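Local structure of DNA mismatch repair protein MUTS (Thermus aquaticus, 1EWQ) at residues T120-S125 with L148-G153; Y133-A138 with H173-V178; R305-E310 with Y542-F547; E320-L325 with A364-E369; T433-L438 with L450-P455. The protein binds mismatched DNA, has a weak ATPase activity and takes part in the repair of base mismatches. One frame throughout, in Å; residues are numbered along the deposited sequence.

Interaction 1: residues T120-S125 with L148-G153; sequences TLLQES and LDVSTG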
# COMPACT_ATOMS: atom_id res chain seq x y z
N THR C 120 13.67 -15.82 -8.66
CA THR C 120 14.74 -16.81 -8.53
C THR C 120 15.14 -17.04 -7.07
O THR C 120 16.22 -17.53 -6.79
CB THR C 120 16.00 -16.35 -9.30
OG1 THR C 120 16.51 -15.16 -8.71
CG2 THR C 120 15.67 -16.09 -10.77
N LEU C 121 14.25 -16.68 -6.16
CA LEU C 121 14.53 -16.83 -4.73
C LEU C 121 14.66 -18.28 -4.27
O LEU C 121 13.87 -19.15 -4.66
CB LEU C 121 13.45 -16.12 -3.92
CG LEU C 121 13.28 -14.62 -4.24
CD1 LEU C 121 12.08 -14.07 -3.46
CD2 LEU C 121 14.59 -13.87 -3.90
N LEU C 122 15.65 -18.52 -3.42
CA LEU C 122 15.89 -19.84 -2.86
C LEU C 122 15.77 -19.83 -1.34
O LEU C 122 15.75 -20.89 -0.72
CB LEU C 122 17.28 -20.34 -3.27
CG LEU C 122 17.28 -20.89 -4.69
CD1 LEU C 122 18.66 -20.77 -5.30
CD2 LEU C 122 16.79 -22.32 -4.66
N GLN C 123 15.70 -18.64 -0.75
CA GLN C 123 15.59 -18.53 0.70
C GLN C 123 14.14 -18.75 1.17
O GLN C 123 13.22 -18.07 0.72
CB GLN C 123 16.08 -17.16 1.18
CG GLN C 123 17.56 -16.85 0.89
CD GLN C 123 17.83 -16.44 -0.56
OE1 GLN C 123 16.91 -16.16 -1.33
NE2 GLN C 123 19.11 -16.40 -0.92
N GLU C 124 13.96 -19.71 2.07
CA GLU C 124 12.65 -20.05 2.61
C GLU C 124 11.84 -18.85 3.12
O GLU C 124 10.66 -18.72 2.81
CB GLU C 124 12.83 -21.09 3.74
CG GLU C 124 11.60 -21.40 4.60
CD GLU C 124 11.87 -22.51 5.65
OE1 GLU C 124 12.99 -22.58 6.21
OE2 GLU C 124 10.94 -23.30 5.93
N SER C 125 12.49 -17.96 3.86
CA SER C 125 11.82 -16.78 4.42
C SER C 125 11.43 -15.69 3.42
O SER C 125 10.72 -14.75 3.78
CB SER C 125 12.69 -16.13 5.49
OG SER C 125 13.69 -15.30 4.91
N LEU C 148 10.29 -21.60 -14.85
CA LEU C 148 11.27 -22.26 -14.01
C LEU C 148 11.00 -21.82 -12.58
O LEU C 148 10.82 -20.63 -12.32
CB LEU C 148 12.71 -21.88 -14.37
CG LEU C 148 13.77 -22.40 -13.39
CD1 LEU C 148 13.78 -23.94 -13.38
CD2 LEU C 148 15.15 -21.87 -13.78
N ASP C 149 10.93 -22.79 -11.67
CA ASP C 149 10.75 -22.50 -10.25
C ASP C 149 12.06 -23.02 -9.70
O ASP C 149 12.25 -24.22 -9.53
CB ASP C 149 9.58 -23.27 -9.64
CG ASP C 149 9.33 -22.88 -8.19
OD1 ASP C 149 10.31 -22.54 -7.49
OD2 ASP C 149 8.15 -22.93 -7.74
N VAL C 150 12.97 -22.09 -9.46
CA VAL C 150 14.29 -22.43 -8.97
C VAL C 150 14.29 -23.12 -7.61
O VAL C 150 15.20 -23.89 -7.32
CB VAL C 150 15.18 -21.16 -8.91
CG1 VAL C 150 16.61 -21.52 -8.62
CG2 VAL C 150 15.08 -20.40 -10.24
N SER C 151 13.27 -22.87 -6.78
CA SER C 151 13.22 -23.50 -5.46
C SER C 151 12.79 -24.96 -5.49
O SER C 151 13.02 -25.69 -4.53
CB SER C 151 12.29 -22.73 -4.51
OG SER C 151 10.93 -22.99 -4.78
N THR C 152 12.17 -25.40 -6.58
CA THR C 152 11.72 -26.79 -6.68
C THR C 152 12.33 -27.53 -7.86
O THR C 152 12.38 -28.75 -7.88
CB THR C 152 10.19 -26.89 -6.81
OG1 THR C 152 9.79 -26.37 -8.08
CG2 THR C 152 9.50 -26.10 -5.69
N GLY C 153 12.79 -26.77 -8.85
CA GLY C 153 13.36 -27.39 -10.03
C GLY C 153 12.31 -27.59 -11.10
O GLY C 153 12.62 -28.11 -12.17
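Leu122 sets its CG anti to its own carbonyl carbon (chi1 -79°), Val150 sets CG1 anti to its backbone N (chi1 -171°), and the two side chains cross at about a right angle with Leu122 CD1 4.0 Å from Val150 CG1. Val150 begins the turn of a beta hairpin, the short link from strand 143-149 to strand 154-160 in the mixed sheet of domain II, whereas Leu122 lies on the loop that leads from strand 110-116 into that sheet. The second leucine methyl rests on the backbone of the turn, CD2 being 3.5 Å from Val150 O and close to Ser151 CA as well. The other branch of the valine serves a different neighbour: Val150 CG2 packs 4.0 Å from Thr120 CA, and a beta-branched residue suits a place where two loop residues must be met. Ala228 of helix 215-232 touches Val150 and Arg338 of helix 332-340 touches Leu122, and the contact is buried. An alanine in place of Leu122 would probably open a gap beside Val150 CG1 and over the backbone of Val150 and Ser151. The turn holds its own shape, with Asp149 O accepting from both Thr152 N and Gly153 N. Ser151 OG, itself bonded to Arg334 NE, donates to Asp149 OD1 at 2.8 Å on the syn side, 26° out of the carboxylate plane.

Interaction 2: residues Y133-A138 with H173-V178; sequences YLAAIA and HRPAEV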
# COMPACT_ATOMS: atom_id res chain seq x y z
N TYR C 133 7.42 -18.63 -9.90
CA TYR C 133 7.95 -18.78 -11.25
C TYR C 133 8.69 -17.62 -11.89
O TYR C 133 8.29 -16.46 -11.78
CB TYR C 133 6.83 -19.15 -12.24
CG TYR C 133 6.11 -20.46 -12.00
CD1 TYR C 133 4.76 -20.49 -11.65
CD2 TYR C 133 6.78 -21.68 -12.16
CE1 TYR C 133 4.08 -21.70 -11.48
CE2 TYR C 133 6.11 -22.89 -11.99
CZ TYR C 133 4.76 -22.89 -11.65
OH TYR C 133 4.11 -24.09 -11.48
N LEU C 134 9.77 -17.98 -12.58
CA LEU C 134 10.53 -17.04 -13.40
C LEU C 134 9.96 -17.49 -14.74
O LEU C 134 9.91 -18.68 -15.02
CB LEU C 134 12.03 -17.34 -13.38
CG LEU C 134 12.86 -16.58 -14.43
CD1 LEU C 134 12.77 -15.08 -14.20
CD2 LEU C 134 14.31 -17.02 -14.38
N ALA C 135 9.50 -16.55 -15.56
CA ALA C 135 8.94 -16.90 -16.85
C ALA C 135 9.75 -16.24 -17.97
O ALA C 135 10.37 -15.19 -17.77
CB ALA C 135 7.48 -16.45 -16.93
N ALA C 136 9.76 -16.88 -19.14
CA ALA C 136 10.46 -16.36 -20.31
C ALA C 136 9.58 -16.52 -21.55
O ALA C 136 9.01 -17.59 -21.78
CB ALA C 136 11.78 -17.11 -20.51
N ILE C 137 9.48 -15.43 -22.32
CA ILE C 137 8.68 -15.37 -23.54
C ILE C 137 9.56 -14.99 -24.73
O ILE C 137 10.33 -14.02 -24.67
CB ILE C 137 7.57 -14.29 -23.41
CG1 ILE C 137 6.56 -14.70 -22.32
CG2 ILE C 137 6.88 -14.08 -24.75
CD1 ILE C 137 5.59 -13.59 -21.93
N ALA C 138 9.44 -15.75 -25.82
CA ALA C 138 10.22 -15.48 -27.03
C ALA C 138 9.42 -15.84 -28.27
O ALA C 138 8.34 -16.43 -28.17
CB ALA C 138 11.52 -16.27 -27.00
N HIS C 173 -0.33 -18.70 -14.56
CA HIS C 173 0.84 -19.08 -13.76
C HIS C 173 1.29 -17.99 -12.81
O HIS C 173 2.06 -18.24 -11.89
CB HIS C 173 2.02 -19.46 -14.66
CG HIS C 173 1.83 -20.75 -15.39
ND1 HIS C 173 2.17 -21.97 -14.84
CD2 HIS C 173 1.29 -21.02 -16.60
CE1 HIS C 173 1.86 -22.93 -15.69
NE2 HIS C 173 1.32 -22.38 -16.76
N ARG C 174 0.80 -16.77 -13.02
CA ARG C 174 1.15 -15.64 -12.18
C ARG C 174 2.64 -15.64 -11.84
O ARG C 174 3.03 -15.76 -10.67
CB ARG C 174 0.29 -15.64 -10.91
CG ARG C 174 -1.19 -15.29 -11.15
CD ARG C 174 -1.38 -13.85 -11.70
NE ARG C 174 -0.60 -13.64 -12.92
CZ ARG C 174 -0.32 -12.46 -13.47
NH1 ARG C 174 -0.75 -11.33 -12.92
NH2 ARG C 174 0.43 -12.41 -14.56
N PRO C 175 3.51 -15.50 -12.86
CA PRO C 175 4.96 -15.49 -12.67
C PRO C 175 5.34 -14.33 -11.78
O PRO C 175 4.62 -13.34 -11.71
CB PRO C 175 5.49 -15.31 -14.09
CG PRO C 175 4.45 -14.41 -14.69
CD PRO C 175 3.15 -15.05 -14.22
N ALA C 176 6.46 -14.44 -11.09
CA ALA C 176 6.91 -13.38 -10.20
C ALA C 176 7.90 -12.48 -10.93
O ALA C 176 8.15 -11.34 -10.52
CB ALA C 176 7.55 -13.97 -8.94
N GLU C 177 8.45 -12.99 -12.02
CA GLU C 177 9.44 -12.27 -12.82
C GLU C 177 9.40 -12.75 -14.27
O GLU C 177 9.38 -13.95 -14.53
CB GLU C 177 10.82 -12.51 -12.23
CG GLU C 177 11.83 -11.44 -12.55
CD GLU C 177 13.20 -11.78 -12.04
OE1 GLU C 177 13.31 -12.59 -11.08
OE2 GLU C 177 14.18 -11.23 -12.58
N VAL C 178 9.42 -11.82 -15.21
CA VAL C 178 9.35 -12.17 -16.62
C VAL C 178 10.57 -11.72 -17.44
O VAL C 178 11.03 -10.59 -17.30
CB VAL C 178 8.05 -11.60 -17.25
CG1 VAL C 178 8.04 -11.86 -18.75
CG2 VAL C 178 6.83 -12.24 -16.60
O HOH W 1 4.98 -17.46 -9.29
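Tyr133 and His173 meet as an offset edge-to-face pair, the edge of the imidazole turned to the phenol face with ring centroids 5.5 Å apart and planes at 80°. His173 also stacks on Phe147, so its ring is wedged among aromatic neighbours. Farther along, strands 134-139 and 177-180 run parallel, as neighbouring inner strands of a sheet whose strand order is consistent with the ribonuclease H-like fold. Here small residues set the fit. Ala135 ends at CB, which nestles 3.7 Å from Pro175 CB, so nothing beyond it has to fit between that ring and Val178 CG2, which flanks the same methyl. On the face of Leu134 and Glu177, Leu134 CD1 lies alongside the extended glutamate chain, 3.8 Å from Glu177 CB. Backbone bonds fix the register: Ala176 N to Tyr133 O at 2.8 Å, and Ala135 N to Glu177 O at 2.8 Å. Water 1 bridges Tyr133 N and Arg174 O just ahead of the paired strands. The stem of Glu177 is thus used as an apolar surface, but its buried carboxylate is hydrogen-bonded to Thr117 OG1, Gly119 N and Ser203 OG, uncharged groups that would probably stabilise a negative charge away from solvent.

Interaction 3: residues R305-E310 with Y542-F547; sequences RLDRVE and YVRPRF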
# COMPACT_ATOMS: atom_id res chain seq x y z
N ARG C 305 -9.20 -39.63 -9.08
CA ARG C 305 -9.00 -38.61 -8.05
C ARG C 305 -10.21 -38.61 -7.12
O ARG C 305 -10.08 -38.50 -5.90
CB ARG C 305 -8.84 -37.21 -8.67
CG ARG C 305 -7.49 -36.90 -9.35
CD ARG C 305 -7.48 -35.44 -9.83
NE ARG C 305 -6.25 -35.07 -10.54
CZ ARG C 305 -6.02 -33.88 -11.10
NH1 ARG C 305 -6.93 -32.92 -11.05
NH2 ARG C 305 -4.87 -33.67 -11.74
N LEU C 306 -11.40 -38.73 -7.70
CA LEU C 306 -12.62 -38.74 -6.89
C LEU C 306 -12.67 -39.97 -6.00
O LEU C 306 -13.19 -39.92 -4.89
CB LEU C 306 -13.87 -38.66 -7.78
CG LEU C 306 -14.15 -37.29 -8.43
CD1 LEU C 306 -15.29 -37.43 -9.43
CD2 LEU C 306 -14.48 -36.24 -7.35
N ASP C 307 -12.12 -41.10 -6.48
CA ASP C 307 -12.12 -42.30 -5.65
C ASP C 307 -11.29 -42.04 -4.40
O ASP C 307 -11.74 -42.34 -3.30
CB ASP C 307 -11.58 -43.51 -6.40
CG ASP C 307 -12.55 -44.01 -7.45
OD1 ASP C 307 -13.77 -43.87 -7.23
OD2 ASP C 307 -12.11 -44.55 -8.49
N ARG C 308 -10.10 -41.48 -4.57
CA ARG C 308 -9.26 -41.19 -3.42
C ARG C 308 -9.90 -40.19 -2.45
O ARG C 308 -9.77 -40.31 -1.23
CB ARG C 308 -7.88 -40.70 -3.87
CG ARG C 308 -7.05 -41.78 -4.54
CD ARG C 308 -5.56 -41.44 -4.52
NE ARG C 308 -4.81 -42.35 -3.66
CZ ARG C 308 -5.02 -42.48 -2.35
NH1 ARG C 308 -5.96 -41.75 -1.75
NH2 ARG C 308 -4.34 -43.38 -1.64
N VAL C 309 -10.59 -39.19 -3.00
CA VAL C 309 -11.25 -38.18 -2.17
C VAL C 309 -12.35 -38.88 -1.37
O VAL C 309 -12.40 -38.79 -0.14
CB VAL C 309 -11.92 -37.09 -3.04
CG1 VAL C 309 -12.68 -36.10 -2.15
CG2 VAL C 309 -10.87 -36.38 -3.88
N GLU C 310 -13.21 -39.59 -2.08
CA GLU C 310 -14.32 -40.31 -1.46
C GLU C 310 -13.81 -41.22 -0.36
O GLU C 310 -14.45 -41.37 0.68
CB GLU C 310 -15.06 -41.14 -2.51
CG GLU C 310 -16.29 -41.85 -1.98
CD GLU C 310 -17.21 -42.32 -3.09
OE1 GLU C 310 -16.83 -43.24 -3.84
OE2 GLU C 310 -18.31 -41.74 -3.23
N TYR C 542 -20.43 -31.24 0.44
CA TYR C 542 -20.31 -31.34 -1.01
C TYR C 542 -20.56 -32.78 -1.43
O TYR C 542 -20.45 -33.70 -0.61
CB TYR C 542 -18.90 -30.98 -1.49
CG TYR C 542 -18.48 -29.54 -1.36
CD1 TYR C 542 -19.37 -28.56 -0.90
CD2 TYR C 542 -17.19 -29.15 -1.73
CE1 TYR C 542 -18.97 -27.21 -0.81
CE2 TYR C 542 -16.79 -27.81 -1.64
CZ TYR C 542 -17.67 -26.86 -1.18
OH TYR C 542 -17.26 -25.56 -1.10
N VAL C 543 -20.88 -33.00 -2.70
CA VAL C 543 -21.13 -34.36 -3.16
C VAL C 543 -20.29 -34.73 -4.37
O VAL C 543 -19.80 -33.87 -5.09
CB VAL C 543 -22.62 -34.55 -3.49
CG1 VAL C 543 -23.46 -34.19 -2.26
CG2 VAL C 543 -23.01 -33.68 -4.67
N ARG C 544 -20.13 -36.03 -4.58
CA ARG C 544 -19.36 -36.51 -5.72
C ARG C 544 -20.17 -36.35 -7.00
O ARG C 544 -21.30 -36.82 -7.09
CB ARG C 544 -18.97 -37.99 -5.56
CG ARG C 544 -18.24 -38.55 -6.77
CD ARG C 544 -17.67 -39.94 -6.53
NE ARG C 544 -17.01 -40.48 -7.72
CZ ARG C 544 -16.05 -41.40 -7.69
NH1 ARG C 544 -15.63 -41.89 -6.54
NH2 ARG C 544 -15.50 -41.81 -8.82
N PRO C 545 -19.59 -35.65 -8.00
CA PRO C 545 -20.23 -35.41 -9.30
C PRO C 545 -20.09 -36.61 -10.24
O PRO C 545 -19.13 -37.36 -10.17
CB PRO C 545 -19.47 -34.20 -9.82
CG PRO C 545 -18.09 -34.47 -9.34
CD PRO C 545 -18.34 -34.87 -7.90
N ARG C 546 -21.06 -36.77 -11.13
CA ARG C 546 -21.02 -37.85 -12.09
C ARG C 546 -20.82 -37.19 -13.45
O ARG C 546 -21.33 -36.11 -13.69
CB ARG C 546 -22.33 -38.64 -12.08
CG ARG C 546 -22.79 -39.07 -10.69
CD ARG C 546 -21.78 -39.97 -9.99
NE ARG C 546 -22.19 -40.28 -8.62
CZ ARG C 546 -21.48 -41.02 -7.77
NH1 ARG C 546 -20.32 -41.54 -8.15
NH2 ARG C 546 -21.93 -41.24 -6.54
N PHE C 547 -20.08 -37.85 -14.34
CA PHE C 547 -19.83 -37.28 -15.66
C PHE C 547 -20.66 -37.94 -16.76
O PHE C 547 -20.80 -39.16 -16.79
CB PHE C 547 -18.34 -37.38 -16.00
CG PHE C 547 -17.45 -36.70 -15.00
CD1 PHE C 547 -16.71 -37.44 -14.09
CD2 PHE C 547 -17.39 -35.31 -14.94
CE1 PHE C 547 -15.92 -36.80 -13.13
CE2 PHE C 547 -16.61 -34.66 -13.99
CZ PHE C 547 -15.87 -35.40 -13.09
O HOH W 2 -19.02 -43.40 -5.66
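Helix 299-314 of domain III presents Leu306 and Glu310 to Arg544, in the chain leading into the edge strand 546-547, while Asp307 starts off in another direction and brings its carboxylate round. The arginine is extended as far as NE, with CG anti to the backbone N (chi1 176°), and its guanidinium lies over Leu306, whose CB sits 3.5 Å from Arg544 CZ, above the centre of one face. Asp307 is gripped end-on, both terminal nitrogens turning to a single oxygen: Arg544 NH1 is 2.8 Å and NH2 3.1 Å from Asp307 OD1, nearly in the guanidinium plane. The same NH1 makes a weak bond to Glu310 OE1 at 3.2 Å. Together the three residues form a salt-bridge network, widened by Glu303 on Arg544 NH2 and Arg314 on Glu310 OE1. An alanine in place of Arg544 would probably leave Asp307 OD1 without its two N-H donors and uncover the flank of Leu306. Beside the charges runs an apolar seam suited to a branched leucine. Leu306 meets Phe547 tip to tip, CD1 being 3.8 Å from Phe547 CE1, and the same methyl lies 4.1 Å from Pro545 CG. Water 2 donates to Glu310 OE1 and weakly bonds Arg546 NH1.

Interaction 4: residues E320-L325 with A364-E369; sequences EGVRRL and ALLGEE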
# COMPACT_ATOMS: atom_id res chain seq x y z
N GLU C 320 -8.34 -37.69 9.39
CA GLU C 320 -7.89 -36.74 10.40
C GLU C 320 -6.50 -37.12 10.92
O GLU C 320 -5.69 -36.25 11.26
CB GLU C 320 -8.90 -36.69 11.56
CG GLU C 320 -10.31 -36.25 11.16
CD GLU C 320 -10.34 -34.84 10.56
OE1 GLU C 320 -9.51 -34.00 10.99
OE2 GLU C 320 -11.19 -34.58 9.69
N GLY C 321 -6.23 -38.43 10.98
CA GLY C 321 -4.94 -38.89 11.44
C GLY C 321 -3.83 -38.44 10.50
O GLY C 321 -2.81 -37.91 10.94
N VAL C 322 -4.05 -38.65 9.21
CA VAL C 322 -3.06 -38.25 8.20
C VAL C 322 -2.84 -36.73 8.26
O VAL C 322 -1.69 -36.27 8.26
CB VAL C 322 -3.53 -38.67 6.79
CG1 VAL C 322 -2.71 -37.96 5.72
CG2 VAL C 322 -3.39 -40.17 6.64
N ARG C 323 -3.93 -35.97 8.34
CA ARG C 323 -3.86 -34.51 8.41
C ARG C 323 -3.12 -34.04 9.67
O ARG C 323 -2.39 -33.05 9.64
CB ARG C 323 -5.28 -33.92 8.34
CG ARG C 323 -5.94 -34.03 6.95
CD ARG C 323 -7.42 -33.63 6.93
NE ARG C 323 -7.63 -32.26 7.40
CZ ARG C 323 -7.21 -31.17 6.77
NH1 ARG C 323 -6.54 -31.27 5.62
NH2 ARG C 323 -7.43 -29.96 7.29
N ARG C 324 -3.30 -34.76 10.77
CA ARG C 324 -2.64 -34.42 12.03
C ARG C 324 -1.13 -34.56 11.81
O ARG C 324 -0.36 -33.67 12.16
CB ARG C 324 -3.07 -35.40 13.14
CG ARG C 324 -3.56 -34.76 14.42
CD ARG C 324 -3.55 -35.76 15.59
NE ARG C 324 -4.27 -36.98 15.27
CZ ARG C 324 -5.59 -37.05 15.05
NH1 ARG C 324 -6.34 -35.95 15.13
NH2 ARG C 324 -6.15 -38.21 14.73
N LEU C 325 -0.73 -35.69 11.23
CA LEU C 325 0.68 -35.96 10.98
C LEU C 325 1.30 -35.00 9.96
O LEU C 325 2.41 -34.50 10.18
CB LEU C 325 0.88 -37.42 10.55
CG LEU C 325 0.65 -38.43 11.68
CD1 LEU C 325 0.53 -39.84 11.13
CD2 LEU C 325 1.79 -38.34 12.70
N ALA C 364 2.63 -46.13 8.49
CA ALA C 364 1.85 -47.06 9.29
C ALA C 364 0.35 -46.89 9.06
O ALA C 364 -0.40 -47.87 9.09
CB ALA C 364 2.17 -46.87 10.77
N LEU C 365 -0.09 -45.66 8.83
CA LEU C 365 -1.51 -45.38 8.61
C LEU C 365 -1.98 -45.70 7.20
O LEU C 365 -3.04 -46.29 7.02
CB LEU C 365 -1.82 -43.91 8.91
CG LEU C 365 -1.88 -43.47 10.37
CD1 LEU C 365 -2.00 -41.96 10.44
CD2 LEU C 365 -3.05 -44.14 11.06
N LEU C 366 -1.20 -45.31 6.21
CA LEU C 366 -1.58 -45.55 4.82
C LEU C 366 -1.18 -46.93 4.33
O LEU C 366 -1.60 -47.37 3.26
CB LEU C 366 -0.97 -44.46 3.93
CG LEU C 366 -1.41 -43.05 4.34
CD1 LEU C 366 -0.51 -42.00 3.69
CD2 LEU C 366 -2.86 -42.84 3.95
N GLY C 367 -0.36 -47.63 5.11
CA GLY C 367 0.07 -48.96 4.73
C GLY C 367 1.27 -48.99 3.80
O GLY C 367 1.70 -47.96 3.28
N GLU C 368 1.80 -50.19 3.59
CA GLU C 368 2.96 -50.36 2.72
C GLU C 368 2.50 -50.57 1.29
O GLU C 368 2.51 -51.69 0.80
CB GLU C 368 3.79 -51.57 3.16
CG GLU C 368 5.28 -51.29 3.34
CD GLU C 368 5.62 -50.78 4.74
OE1 GLU C 368 5.46 -51.56 5.70
OE2 GLU C 368 6.03 -49.61 4.87
N GLU C 369 2.09 -49.49 0.64
CA GLU C 369 1.64 -49.58 -0.74
C GLU C 369 1.60 -48.18 -1.33
O GLU C 369 1.51 -48.02 -2.55
CB GLU C 369 0.25 -50.18 -0.84
CG GLU C 369 -0.15 -50.49 -2.27
CD GLU C 369 -1.64 -50.65 -2.45
OE1 GLU C 369 -2.35 -49.61 -2.43
OE2 GLU C 369 -2.11 -51.80 -2.60
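Leu325 and Leu365 meet tip to tip in a helix-helix packing of domain III, where helix 316-326 lies against the C-terminal end of helix 346-366. Of the contacts between apolar side chains this is the tightest: Leu325 CD1 and Leu365 CD1 are 3.4 Å apart, nearer than carbons usually pack. The CB of Leu365 already points toward helix 316-326, and chi1 of -75° sets CG anti to the carbonyl carbon, from where CD1 reaches that helix. Leu325 is also flanked by Leu362 and Ile358, one and two turns back from Leu365, so the leucine fits a row of hydrophobic partners. Leu365 CD1 approaches Val322 as well, whose CG2 is 4.4 Å away.

The second kind of contact is methyl against backbone. Leu365 CD1 lies 4.0 Å from Gly321 C and close to Val322 N; a CB on Gly321 would come within about 3.5 Å of Leu365 CD1, and glycine therefore lets the leucine settle on the helix surface.

Deeper in, toward Leu527 of helix 514-540, Val322 and Leu366 cross at about a right angle, and Val322 CG2 rests 3.8 Å from Leu366 CD2.

Interaction 5: residues T433-L438 with L450-P455; sequences TGIPTL and LEVTRP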
# COMPACT_ATOMS: atom_id res chain seq x y z
N THR C 433 45.69 -14.67 48.79
CA THR C 433 45.62 -13.24 49.08
C THR C 433 44.75 -12.88 50.27
O THR C 433 44.94 -11.84 50.87
CB THR C 433 45.08 -12.45 47.87
OG1 THR C 433 43.68 -12.72 47.71
CG2 THR C 433 45.82 -12.84 46.59
N GLY C 434 43.79 -13.74 50.59
CA GLY C 434 42.90 -13.46 51.70
C GLY C 434 41.83 -12.46 51.33
O GLY C 434 41.14 -11.93 52.19
N ILE C 435 41.68 -12.18 50.03
CA ILE C 435 40.67 -11.24 49.56
C ILE C 435 39.43 -12.06 49.17
O ILE C 435 39.34 -12.57 48.06
CB ILE C 435 41.19 -10.45 48.36
CG1 ILE C 435 42.57 -9.86 48.69
CG2 ILE C 435 40.22 -9.33 48.01
CD1 ILE C 435 43.22 -9.12 47.54
N PRO C 436 38.46 -12.18 50.09
CA PRO C 436 37.23 -12.94 49.85
C PRO C 436 36.46 -12.64 48.57
O PRO C 436 36.00 -13.56 47.90
CB PRO C 436 36.41 -12.66 51.11
CG PRO C 436 36.86 -11.29 51.51
CD PRO C 436 38.36 -11.40 51.33
N THR C 437 36.33 -11.36 48.21
CA THR C 437 35.59 -11.01 47.01
C THR C 437 36.40 -11.03 45.71
O THR C 437 35.91 -10.58 44.67
CB THR C 437 34.94 -9.62 47.15
OG1 THR C 437 35.93 -8.66 47.54
CG2 THR C 437 33.83 -9.66 48.19
N LEU C 438 37.63 -11.53 45.75
CA LEU C 438 38.45 -11.60 44.55
C LEU C 438 37.71 -12.45 43.51
O LEU C 438 37.01 -13.40 43.86
CB LEU C 438 39.82 -12.23 44.85
CG LEU C 438 40.79 -12.44 43.69
CD1 LEU C 438 42.20 -12.57 44.23
CD2 LEU C 438 40.40 -13.67 42.87
N LEU C 450 42.02 -11.36 36.94
CA LEU C 450 41.77 -11.44 38.37
C LEU C 450 41.23 -10.05 38.72
O LEU C 450 41.80 -9.04 38.30
CB LEU C 450 43.07 -11.70 39.13
CG LEU C 450 43.73 -13.05 38.89
CD1 LEU C 450 45.22 -12.95 39.13
CD2 LEU C 450 43.09 -14.09 39.81
N GLU C 451 40.15 -10.00 39.49
CA GLU C 451 39.53 -8.73 39.84
C GLU C 451 39.45 -8.52 41.35
O GLU C 451 38.97 -9.38 42.08
CB GLU C 451 38.12 -8.67 39.23
CG GLU C 451 37.39 -7.35 39.41
CD GLU C 451 35.95 -7.41 38.91
OE1 GLU C 451 35.07 -7.88 39.68
OE2 GLU C 451 35.69 -7.00 37.76
N VAL C 452 39.93 -7.36 41.79
CA VAL C 452 39.91 -6.98 43.21
C VAL C 452 39.29 -5.60 43.32
O VAL C 452 39.52 -4.73 42.47
CB VAL C 452 41.35 -6.92 43.79
CG1 VAL C 452 41.31 -6.37 45.21
CG2 VAL C 452 41.99 -8.31 43.79
N THR C 453 38.49 -5.39 44.36
CA THR C 453 37.84 -4.10 44.60
C THR C 453 38.76 -3.15 45.36
O THR C 453 39.69 -3.58 46.05
CB THR C 453 36.56 -4.28 45.42
OG1 THR C 453 36.89 -4.84 46.70
CG2 THR C 453 35.58 -5.19 44.70
N ARG C 454 38.46 -1.85 45.25
CA ARG C 454 39.22 -0.79 45.89
C ARG C 454 39.66 -1.05 47.33
O ARG C 454 40.83 -0.83 47.66
CB ARG C 454 38.43 0.53 45.83
CG ARG C 454 39.19 1.75 46.37
CD ARG C 454 38.40 3.03 46.17
NE ARG C 454 38.31 3.41 44.76
CZ ARG C 454 39.35 3.83 44.03
NH1 ARG C 454 40.55 3.92 44.57
NH2 ARG C 454 39.17 4.15 42.76
N PRO C 455 38.75 -1.52 48.20
CA PRO C 455 39.12 -1.79 49.59
C PRO C 455 40.29 -2.76 49.79
O PRO C 455 40.85 -2.85 50.88
CB PRO C 455 37.82 -2.31 50.20
CG PRO C 455 36.77 -1.59 49.41
CD PRO C 455 37.31 -1.73 48.00
O HOH W 3 38.05 -8.01 45.52
O HOH W 4 35.82 -8.30 42.82
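Ile435 and Val452 cross at about a right angle, the long arm of the isoleucine reaching between the valine branches: Ile435 CD1 is 4.0 Å from Val452 CG2 and nearly as close to CG1. Ile435 CG1 is anti to the carbonyl carbon (chi1 -50°), and an extended arm with a methyl end suits a forked partner. Leu438 meets Leu450 at a slant, CD2 to CD2 at 4.1 Å, and these leucines continue the buried apolar layer; Tyr456 touches Ile435, and Tyr464 touches Leu438. Between the two pairs the backbones draw close, with Leu438 CA 3.4 Å from Glu451 O in a CA-H...O contact.

On the more exposed side the threonines Thr437 and Thr453 also cross at about a right angle. Water 3 links Thr437 OG1 (3.0 Å) to the backbone, accepting from Thr453 N at 2.9 Å; small polar residues are apt for such a hydrated edge. Leu438 N bonds to Ile435 O across a type I beta turn, and Thr433 OG1 accepts from Ile435 N in an ST turn. These turns carry the chain from helix 406-433 into the four-stranded antiparallel sheet. The contact's nearest atom is about 6 Å from the bound DNA, as befits the DNA-gripping tip at the end of the long helices of MutS.

Along the chain, interaction 1 opens at 120-125, interaction 2 opens at 133-138 before the first closes at 148-153, and the second closes at 173-178; the two cross. They also touch, since strands 134-139 and 143-149 are neighbours in one sheet, and so the entering loop, a hairpin turn and a parallel strand pair are tied together. Interaction 3 then spans from 305-310 to 542-547, joining a domain III helix to a sheet late in the chain. Within that long loop interactions 4 and 5 follow in series, the former binding two helices about 6 Å from interaction 3 at the nearest atoms, the latter joining the end of helix 406-433 to the distant sheet near the DNA, centres about 82 Å from interaction 3.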